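Local coordinates for choloylglycine hydrolase (PDB 2BJF) that hydrolyses the amide bond of glycine- and taurine-conjugated bile salts, releasing the free bile acid and glycine or taurine, as a homotetrameric N-terminal thiol hydrolase, at the interface of chains A and B. Sequence-based numbering; all coordinates share one arbitrary frame. Chains: chain A/B, Choloylglycine hydrolase.

Contact 1: the interface of chains A and B. Residues chain A 194, 216, 235, 238-239, 242-243; chain B 264-267.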
loop_
_atom_site.group_PDB
_atom_site.type_symbol
_atom_site.label_atom_id
_atom_site.label_comp_id
_atom_site.label_asym_id
_atom_site.label_seq_id
_atom_site.Cartn_x
_atom_site.Cartn_y
_atom_site.Cartn_z
ATOM N N TYR A 194 6.303 1.284 -15.615
ATOM C CA TYR A 194 7.524 2.084 -15.497
ATOM C C TYR A 194 7.343 3.445 -16.155
ATOM O O TYR A 194 7.995 4.422 -15.777
ATOM C CB TYR A 194 8.725 1.357 -16.111
ATOM C CG TYR A 194 8.874 -0.081 -15.669
ATOM C CD1 TYR A 194 8.871 -0.419 -14.313
ATOM C CD2 TYR A 194 9.020 -1.104 -16.605
ATOM C CE1 TYR A 194 9.004 -1.739 -13.902
ATOM C CE2 TYR A 194 9.155 -2.431 -16.204
ATOM C CZ TYR A 194 9.148 -2.738 -14.851
ATOM O OH TYR A 194 9.284 -4.042 -14.443
ATOM N N LEU A 216 4.236 3.417 -10.785
ATOM C CA LEU A 216 4.643 2.403 -9.805
ATOM C C LEU A 216 3.977 2.538 -8.435
ATOM O O LEU A 216 4.312 1.799 -7.505
ATOM C CB LEU A 216 6.168 2.381 -9.641
ATOM C CG LEU A 216 7.039 1.824 -10.768
ATOM C CD1 LEU A 216 8.487 1.762 -10.303
ATOM C CD2 LEU A 216 6.570 0.445 -11.220
ATOM N N LEU A 235 12.677 -3.570 -10.484
ATOM C CA LEU A 235 13.785 -2.662 -10.806
ATOM C C LEU A 235 14.743 -3.299 -11.810
ATOM O O LEU A 235 15.221 -2.633 -12.731
ATOM C CB LEU A 235 14.553 -2.241 -9.548
ATOM C CG LEU A 235 13.866 -1.341 -8.519
ATOM C CD1 LEU A 235 14.815 -1.099 -7.370
ATOM C CD2 LEU A 235 13.408 -0.020 -9.111
ATOM N N ALA A 238 12.909 -3.566 -15.298
ATOM C CA ALA A 238 12.832 -2.258 -15.943
ATOM C C ALA A 238 14.145 -1.866 -16.608
ATOM O O ALA A 238 14.149 -1.313 -17.709
ATOM C CB ALA A 238 12.417 -1.201 -14.942
ATOM N N MET A 239 15.257 -2.152 -15.936
ATOM C CA MET A 239 16.567 -1.809 -16.474
ATOM C C MET A 239 16.904 -2.634 -17.713
ATOM O O MET A 239 17.459 -2.110 -18.675
ATOM C CB MET A 239 17.658 -1.958 -15.417
ATOM C CG MET A 239 18.959 -1.263 -15.803
ATOM S SD MET A 239 20.253 -1.473 -14.578
ATOM C CE MET A 239 19.652 -0.425 -13.258
ATOM N N ASN A 242 14.470 -1.385 -20.688
ATOM C CA ASN A 242 14.674 -0.033 -21.202
ATOM C C ASN A 242 16.129 0.390 -21.407
ATOM O O ASN A 242 16.399 1.313 -22.178
ATOM C CB ASN A 242 13.952 0.983 -20.310
ATOM C CG ASN A 242 12.444 0.819 -20.341
ATOM O OD1 ASN A 242 11.846 0.644 -21.405
ATOM N ND2 ASN A 242 11.818 0.877 -19.171
ATOM N N ASP A 243 17.056 -0.283 -20.728
ATOM C CA ASP A 243 18.457 0.148 -20.714
ATOM C C ASP A 243 19.459 -1.012 -20.723
ATOM O O ASP A 243 20.498 -0.950 -20.058
ATOM C CB ASP A 243 18.708 1.066 -19.511
ATOM C CG ASP A 243 17.977 2.391 -19.625
ATOM O OD1 ASP A 243 18.436 3.264 -20.394
ATOM O OD2 ASP A 243 16.943 2.562 -18.943
ATOM N N GLY B 264 15.878 3.034 -15.658
ATOM C CA GLY B 264 14.907 2.158 -16.307
ATOM C C GLY B 264 13.502 2.145 -15.730
ATOM O O GLY B 264 12.538 1.904 -16.459
ATOM N N SER B 265 13.378 2.400 -14.428
ATOM C CA SER B 265 12.100 2.220 -13.721
ATOM C C SER B 265 11.274 3.485 -13.501
ATOM O O SER B 265 10.086 3.402 -13.179
ATOM C CB SER B 265 12.311 1.482 -12.393
ATOM O OG SER B 265 13.405 2.018 -11.670
ATOM N N THR B 266 11.901 4.648 -13.660
ATOM C CA THR B 266 11.189 5.926 -13.621
ATOM C C THR B 266 11.314 6.602 -14.986
ATOM O O THR B 266 12.198 7.435 -15.209
ATOM C CB THR B 266 11.697 6.842 -12.475
ATOM O OG1 THR B 266 11.645 6.127 -11.236
ATOM C CG2 THR B 266 10.839 8.103 -12.355
ATOM N N ARG B 267 10.426 6.217 -15.897
ATOM C CA ARG B 267 10.463 6.692 -17.279
ATOM C C ARG B 267 9.539 7.884 -17.487
ATOM O O ARG B 267 8.353 7.827 -17.154
ATOM C CB ARG B 267 10.085 5.562 -18.245
ATOM C CG ARG B 267 10.957 4.310 -18.138
ATOM C CD ARG B 267 12.290 4.470 -18.860
ATOM N NE ARG B 267 12.144 4.334 -20.308
ATOM C CZ ARG B 267 13.143 4.428 -21.182
ATOM N NH1 ARG B 267 14.382 4.664 -20.767
ATOM N NH2 ARG B 267 12.902 4.286 -22.478
HETATM O O HOH W 1 15.292 0.180 -12.578
HETATM O O HOH W 2 16.725 4.784 -22.272
#

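Contact 2: the interface of chains A and B. Residues chain A 239, 243, 246, 251, 254-255; chain B 262-263, 294.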
loop_
_atom_site.group_PDB
_atom_site.type_symbol
_atom_site.label_atom_id
_atom_site.label_comp_id
_atom_site.label_asym_id
_atom_site.label_seq_id
_atom_site.Cartn_x
_atom_site.Cartn_y
_atom_site.Cartn_z
ATOM N N MET A 239 15.257 -2.152 -15.936
ATOM C CA MET A 239 16.567 -1.809 -16.474
ATOM C C MET A 239 16.904 -2.634 -17.713
ATOM O O MET A 239 17.459 -2.110 -18.675
ATOM C CB MET A 239 17.658 -1.958 -15.417
ATOM C CG MET A 239 18.959 -1.263 -15.803
ATOM S SD MET A 239 20.253 -1.473 -14.578
ATOM C CE MET A 239 19.652 -0.425 -13.258
ATOM N N ASP A 243 17.056 -0.283 -20.728
ATOM C CA ASP A 243 18.457 0.148 -20.714
ATOM C C ASP A 243 19.459 -1.012 -20.723
ATOM O O ASP A 243 20.498 -0.950 -20.058
ATOM C CB ASP A 243 18.708 1.066 -19.511
ATOM C CG ASP A 243 17.977 2.391 -19.625
ATOM O OD1 ASP A 243 18.436 3.264 -20.394
ATOM O OD2 ASP A 243 16.943 2.562 -18.943
ATOM N N SER A 246 23.040 -0.223 -21.400
ATOM C CA SER A 246 23.667 0.670 -20.425
ATOM C C SER A 246 24.124 -0.056 -19.156
ATOM O O SER A 246 24.798 0.533 -18.305
ATOM C CB SER A 246 22.716 1.815 -20.058
ATOM O OG SER A 246 22.443 2.634 -21.181
ATOM N N GLU A 251 25.394 -0.142 -11.977
ATOM C CA GLU A 251 23.948 -0.380 -12.049
ATOM C C GLU A 251 23.494 -1.463 -11.069
ATOM O O GLU A 251 22.410 -1.373 -10.484
ATOM C CB GLU A 251 23.520 -0.756 -13.472
ATOM C CG GLU A 251 23.789 0.307 -14.543
ATOM C CD GLU A 251 22.969 1.582 -14.377
ATOM O OE1 GLU A 251 22.146 1.677 -13.442
ATOM O OE2 GLU A 251 23.153 2.499 -15.202
ATOM N N HIS A 254 23.178 0.205 -7.759
ATOM C CA HIS A 254 21.983 1.052 -7.736
ATOM C C HIS A 254 20.716 0.254 -7.442
ATOM O O HIS A 254 19.872 0.692 -6.660
ATOM C CB HIS A 254 21.836 1.841 -9.039
ATOM C CG HIS A 254 22.748 3.024 -9.127
ATOM N ND1 HIS A 254 22.567 4.158 -8.364
ATOM C CD2 HIS A 254 23.843 3.252 -9.889
ATOM C CE1 HIS A 254 23.518 5.031 -8.647
ATOM N NE2 HIS A 254 24.303 4.507 -9.570
ATOM N N ILE A 255 20.597 -0.920 -8.060
ATOM C CA ILE A 255 19.452 -1.802 -7.823
ATOM C C ILE A 255 19.402 -2.248 -6.357
ATOM O O ILE A 255 18.375 -2.101 -5.692
ATOM C CB ILE A 255 19.454 -3.030 -8.776
ATOM C CG1 ILE A 255 19.241 -2.582 -10.227
ATOM C CG2 ILE A 255 18.371 -4.026 -8.374
ATOM C CD1 ILE A 255 19.500 -3.669 -11.269
ATOM N N VAL B 262 16.493 4.773 -9.944
ATOM C CA VAL B 262 17.328 3.754 -10.585
ATOM C C VAL B 262 16.993 3.675 -12.076
ATOM O O VAL B 262 15.817 3.677 -12.451
ATOM C CB VAL B 262 17.109 2.362 -9.924
ATOM C CG1 VAL B 262 18.038 1.313 -10.521
ATOM C CG2 VAL B 262 17.304 2.440 -8.411
ATOM N N ARG B 263 18.026 3.607 -12.917
ATOM C CA ARG B 263 17.855 3.596 -14.375
ATOM C C ARG B 263 16.835 2.568 -14.858
ATOM O O ARG B 263 16.914 1.388 -14.504
ATOM C CB ARG B 263 19.197 3.368 -15.084
ATOM C CG ARG B 263 19.192 3.769 -16.555
ATOM C CD ARG B 263 20.504 3.425 -17.257
ATOM N NE ARG B 263 21.651 4.137 -16.695
ATOM C CZ ARG B 263 22.043 5.357 -17.054
ATOM N NH1 ARG B 263 21.384 6.038 -17.986
ATOM N NH2 ARG B 263 23.104 5.900 -16.472
ATOM N N TYR B 294 25.853 9.190 -10.033
ATOM C CA TYR B 294 25.277 7.933 -10.508
ATOM C C TYR B 294 26.365 7.014 -11.070
ATOM O O TYR B 294 26.354 5.803 -10.829
ATOM C CB TYR B 294 24.192 8.185 -11.564
ATOM C CG TYR B 294 23.296 6.987 -11.776
ATOM C CD1 TYR B 294 22.113 6.847 -11.053
ATOM C CD2 TYR B 294 23.642 5.979 -12.679
ATOM C CE1 TYR B 294 21.289 5.738 -11.226
ATOM C CE2 TYR B 294 22.826 4.865 -12.859
ATOM C CZ TYR B 294 21.653 4.754 -12.128
ATOM O OH TYR B 294 20.838 3.659 -12.295
HETATM O O HOH W 3 19.014 6.045 -19.634
#

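Contact 3: the interface of chains A and B. Residues chain A 249-250, 254, 292, 297, 299; chain B 294-295, 297, 323, 325.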
loop_
_atom_site.group_PDB
_atom_site.type_symbol
_atom_site.label_atom_id
_atom_site.label_comp_id
_atom_site.label_asym_id
_atom_site.label_seq_id
_atom_site.Cartn_x
_atom_site.Cartn_y
_atom_site.Cartn_z
ATOM N N LEU A 249 28.759 -2.284 -14.074
ATOM C CA LEU A 249 28.994 -2.589 -12.660
ATOM C C LEU A 249 28.170 -1.747 -11.681
ATOM O O LEU A 249 27.541 -2.290 -10.769
ATOM C CB LEU A 249 30.488 -2.471 -12.328
ATOM C CG LEU A 249 30.945 -2.816 -10.907
ATOM C CD1 LEU A 249 30.613 -4.259 -10.546
ATOM C CD2 LEU A 249 32.435 -2.559 -10.754
ATOM N N ILE A 250 28.171 -0.430 -11.869
ATOM C CA ILE A 250 27.514 0.468 -10.918
ATOM C C ILE A 250 25.990 0.282 -10.861
ATOM O O ILE A 250 25.379 0.492 -9.813
ATOM C CB ILE A 250 27.913 1.965 -11.138
ATOM C CG1 ILE A 250 27.657 2.796 -9.874
ATOM C CG2 ILE A 250 27.206 2.568 -12.354
ATOM C CD1 ILE A 250 28.491 2.383 -8.665
ATOM N N HIS A 254 23.178 0.205 -7.759
ATOM C CA HIS A 254 21.983 1.052 -7.736
ATOM C C HIS A 254 20.716 0.254 -7.442
ATOM O O HIS A 254 19.872 0.692 -6.660
ATOM C CB HIS A 254 21.836 1.841 -9.039
ATOM C CG HIS A 254 22.748 3.024 -9.127
ATOM N ND1 HIS A 254 22.567 4.158 -8.364
ATOM C CD2 HIS A 254 23.843 3.252 -9.889
ATOM C CE1 HIS A 254 23.518 5.031 -8.647
ATOM N NE2 HIS A 254 24.303 4.507 -9.570
ATOM N N ASN A 292 31.424 -3.285 -1.522
ATOM C CA ASN A 292 31.568 -2.169 -0.595
ATOM C C ASN A 292 30.875 -2.511 0.724
ATOM O O ASN A 292 30.278 -3.584 0.847
ATOM C CB ASN A 292 31.079 -0.845 -1.204
ATOM C CG ASN A 292 29.579 -0.824 -1.486
ATOM O OD1 ASN A 292 28.840 -1.744 -1.131
ATOM N ND2 ASN A 292 29.127 0.248 -2.130
ATOM N N ASN A 297 31.617 3.098 1.300
ATOM C CA ASN A 297 30.873 2.860 0.067
ATOM C C ASN A 297 31.716 2.747 -1.205
ATOM O O ASN A 297 31.187 2.375 -2.256
ATOM C CB ASN A 297 29.748 3.891 -0.107
ATOM C CG ASN A 297 30.266 5.307 -0.295
ATOM O OD1 ASN A 297 31.335 5.668 0.197
ATOM N ND2 ASN A 297 29.492 6.123 -1.001
ATOM N N ILE A 299 33.805 0.988 -3.852
ATOM C CA ILE A 299 33.898 -0.391 -4.315
ATOM C C ILE A 299 35.354 -0.858 -4.316
ATOM O O ILE A 299 36.233 -0.192 -4.868
ATOM C CB ILE A 299 33.257 -0.551 -5.719
ATOM C CG1 ILE A 299 31.742 -0.310 -5.637
ATOM C CG2 ILE A 299 33.560 -1.932 -6.313
ATOM C CD1 ILE A 299 31.083 -0.011 -6.971
ATOM N N TYR B 294 25.853 9.190 -10.033
ATOM C CA TYR B 294 25.277 7.933 -10.508
ATOM C C TYR B 294 26.365 7.014 -11.070
ATOM O O TYR B 294 26.354 5.803 -10.829
ATOM C CB TYR B 294 24.192 8.185 -11.564
ATOM C CG TYR B 294 23.296 6.987 -11.776
ATOM C CD1 TYR B 294 22.113 6.847 -11.053
ATOM C CD2 TYR B 294 23.642 5.979 -12.679
ATOM C CE1 TYR B 294 21.289 5.738 -11.226
ATOM C CE2 TYR B 294 22.826 4.865 -12.859
ATOM C CZ TYR B 294 21.653 4.754 -12.128
ATOM O OH TYR B 294 20.838 3.659 -12.295
ATOM N N GLU B 295 27.307 7.609 -11.798
ATOM C CA GLU B 295 28.382 6.874 -12.458
ATOM C C GLU B 295 29.501 6.475 -11.495
ATOM O O GLU B 295 30.061 5.384 -11.611
ATOM C CB GLU B 295 28.959 7.706 -13.607
ATOM C CG GLU B 295 27.987 7.967 -14.761
ATOM C CD GLU B 295 27.153 9.239 -14.596
ATOM O OE1 GLU B 295 27.117 9.831 -13.492
ATOM O OE2 GLU B 295 26.526 9.648 -15.594
ATOM N N ASN B 297 30.283 6.215 -7.431
ATOM C CA ASN B 297 29.753 6.262 -6.072
ATOM C C ASN B 297 30.754 6.652 -4.983
ATOM O O ASN B 297 30.352 6.884 -3.839
ATOM C CB ASN B 297 29.033 4.953 -5.716
ATOM C CG ASN B 297 29.967 3.755 -5.671
ATOM O OD1 ASN B 297 30.980 3.707 -6.369
ATOM N ND2 ASN B 297 29.614 2.770 -4.854
ATOM N N LEU B 323 33.885 6.036 -12.531
ATOM C CA LEU B 323 33.884 5.131 -11.379
ATOM C C LEU B 323 35.289 4.907 -10.818
ATOM O O LEU B 323 36.212 4.539 -11.550
ATOM C CB LEU B 323 33.213 3.795 -11.732
ATOM C CG LEU B 323 33.038 2.743 -10.627
ATOM C CD1 LEU B 323 32.193 3.266 -9.470
ATOM C CD2 LEU B 323 32.433 1.466 -11.195
ATOM N N ILE B 325 37.493 2.747 -8.374
ATOM C CA ILE B 325 37.567 1.452 -7.702
ATOM C C ILE B 325 38.907 1.311 -6.984
ATOM O O ILE B 325 39.951 1.692 -7.519
ATOM C CB ILE B 325 37.373 0.283 -8.710
ATOM C CG1 ILE B 325 35.974 0.344 -9.338
ATOM C CG2 ILE B 325 37.603 -1.078 -8.038
ATOM C CD1 ILE B 325 35.790 -0.553 -10.559
HETATM O O HOH W 4 33.540 3.061 -5.789
#

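Contact 1: the interface of chains A and B
With CG anti to the carbonyl carbon (chi1 -65°), A:Asn242 lies against the guanidinium of B:Arg267, whose chain reaches that place by bending at chi2 and chi3. Here, at a two-fold subunit interface of the tetramer, loop 264-267 of chain B packs against helix 225-243 of chain A. Amide and guanidinium planes are 4° apart, a flat polar stack: CB of A:Asn242 covers the guanidinium centre, and the amide is shifted, with its CG 3.5 Å from NE of B:Arg267. A hydrogen bond fixes the rotation of the amide: ND2 of A:Asn242 donates, close to the amide plane, to the carbonyl O of B:Gly264 at 3.0 Å, on a lone pair. A:Asp243, next along the helix, lies 3.8 Å by OD2 from NH1 of B:Arg267, a long salt bridge, and water 2 joins NH1 to OD1 of the same carboxylate. From a separate loop, the carbonyl O of A:Tyr194 accepts from the backbone N of B:Arg267 at 3.0 Å. Between these anchors, CB of A:Ala238 rests on one face of the A:Tyr194 ring and also touches CA of B:Ser265 at 3.6 Å. Water 1 links OG of B:Ser265 to the carbonyl O of A:Leu235, 2.8 Å from each oxygen.

Contact 2: the interface of chains A and B
The imidazole of A:His254 and the phenol ring of B:Tyr294 lie face to face, planes 7° apart and centroids 3.5 Å apart, with CE1 of the tyrosine over the middle of the histidine and NE2 of the histidine over the middle of the tyrosine. At the imidazole edge NE2 donates in the ring plane to the carbonyl O of the same B:Tyr294, 2.7 Å away and nearly straight (173° at H), so one residue of chain B holds the histidine by face and by edge and fixes its rotation. In this part of the subunit interface, helices 225-243 and 249-257 of chain A meet B:Tyr294 and the stretch B:Val262-B:Arg263. The carboxylate of A:Glu251 stands at the edge of the tyrosine ring, its chain bent at chi2 (-66°) to turn both oxygens toward chain B. OE1 takes the phenol OH of B:Tyr294 on its syn lone pair at 2.6 Å. OE2 receives NE of B:Arg263 at 2.7 Å, a salt bridge lying in the guanidinium plane but somewhat out of the carboxylate plane. The phenol oxygen also accepts from the backbone N of B:Arg263, which positions the hydroxyl and may make it a stronger donor. Beside this polar cluster, CE of A:Met239 packs on CG1 of B:Val262 at 3.6 Å. Water 3 bridges NH1 of B:Arg263 to OD1 of A:Asp243, 2.9 Å from each.

Contact 3: the interface of chains A and B
The backbone is helical on both sides where A:Ile250 (phi/psi -65°/-29°), in helix 249-257, faces the turn at B:Tyr294 and B:Glu295. CG1 of A:Ile250 lies 3.4 Å from the carbonyl O of B:Tyr294, the same oxygen that accepts from NE2 of A:His254. With CG1 anti to the backbone N (chi1 -159°), A:Ile250 sends CD1 past B:Asn297, the two chains running in opposite directions and CD1 ending 3.6 Å from the amide carbon CG. The same methyl meets CD1 of B:Leu323 at 3.9 Å. A:Leu249 approaches B:Ile325 tip to tip, CD2 to CD1 at 3.9 Å, while crossing B:Leu323 at about a right angle. A:Ile299 brings CG1 and CD1 across the amide of B:Asn297, and water 4 ties the backbone N of A:Ile299 to OD1 of that asparagine. A:Asn297 and B:Asn297 also meet, ND2 of each 3.1 Å from the other's backbone O, but the N-H points elsewhere and this is no hydrogen bond; the backbone O of A:Asn297 accepts instead from ND2 of A:Asn292 at 3.0 Å. In the fold, the start of helix 249-257 and the turn between strands 288-293 and 300-303 of chain A pack against the equivalent turn and C-terminal segment of chain B.

Contacts 1, 2 and 3 follow one another along a single two-fold interface, each with a twin: the C-alpha centres of contacts 1 and 2 are about 8 Å apart, those of contacts 2 and 3 about 11 Å, and those of contacts 1 and 3 about 19 Å. A:Met239 and A:Asp243 of helix 225-243 belong to both contact 1 and contact 2; A:His254 and B:Tyr294 join contact 2 to contact 3. The enzyme is a tetramer built as a dimer of dimers, and all three centres lie about 19 to 21 Å from the nucleophile A:Cys2, which suggests a role in assembly rather than direct catalysis.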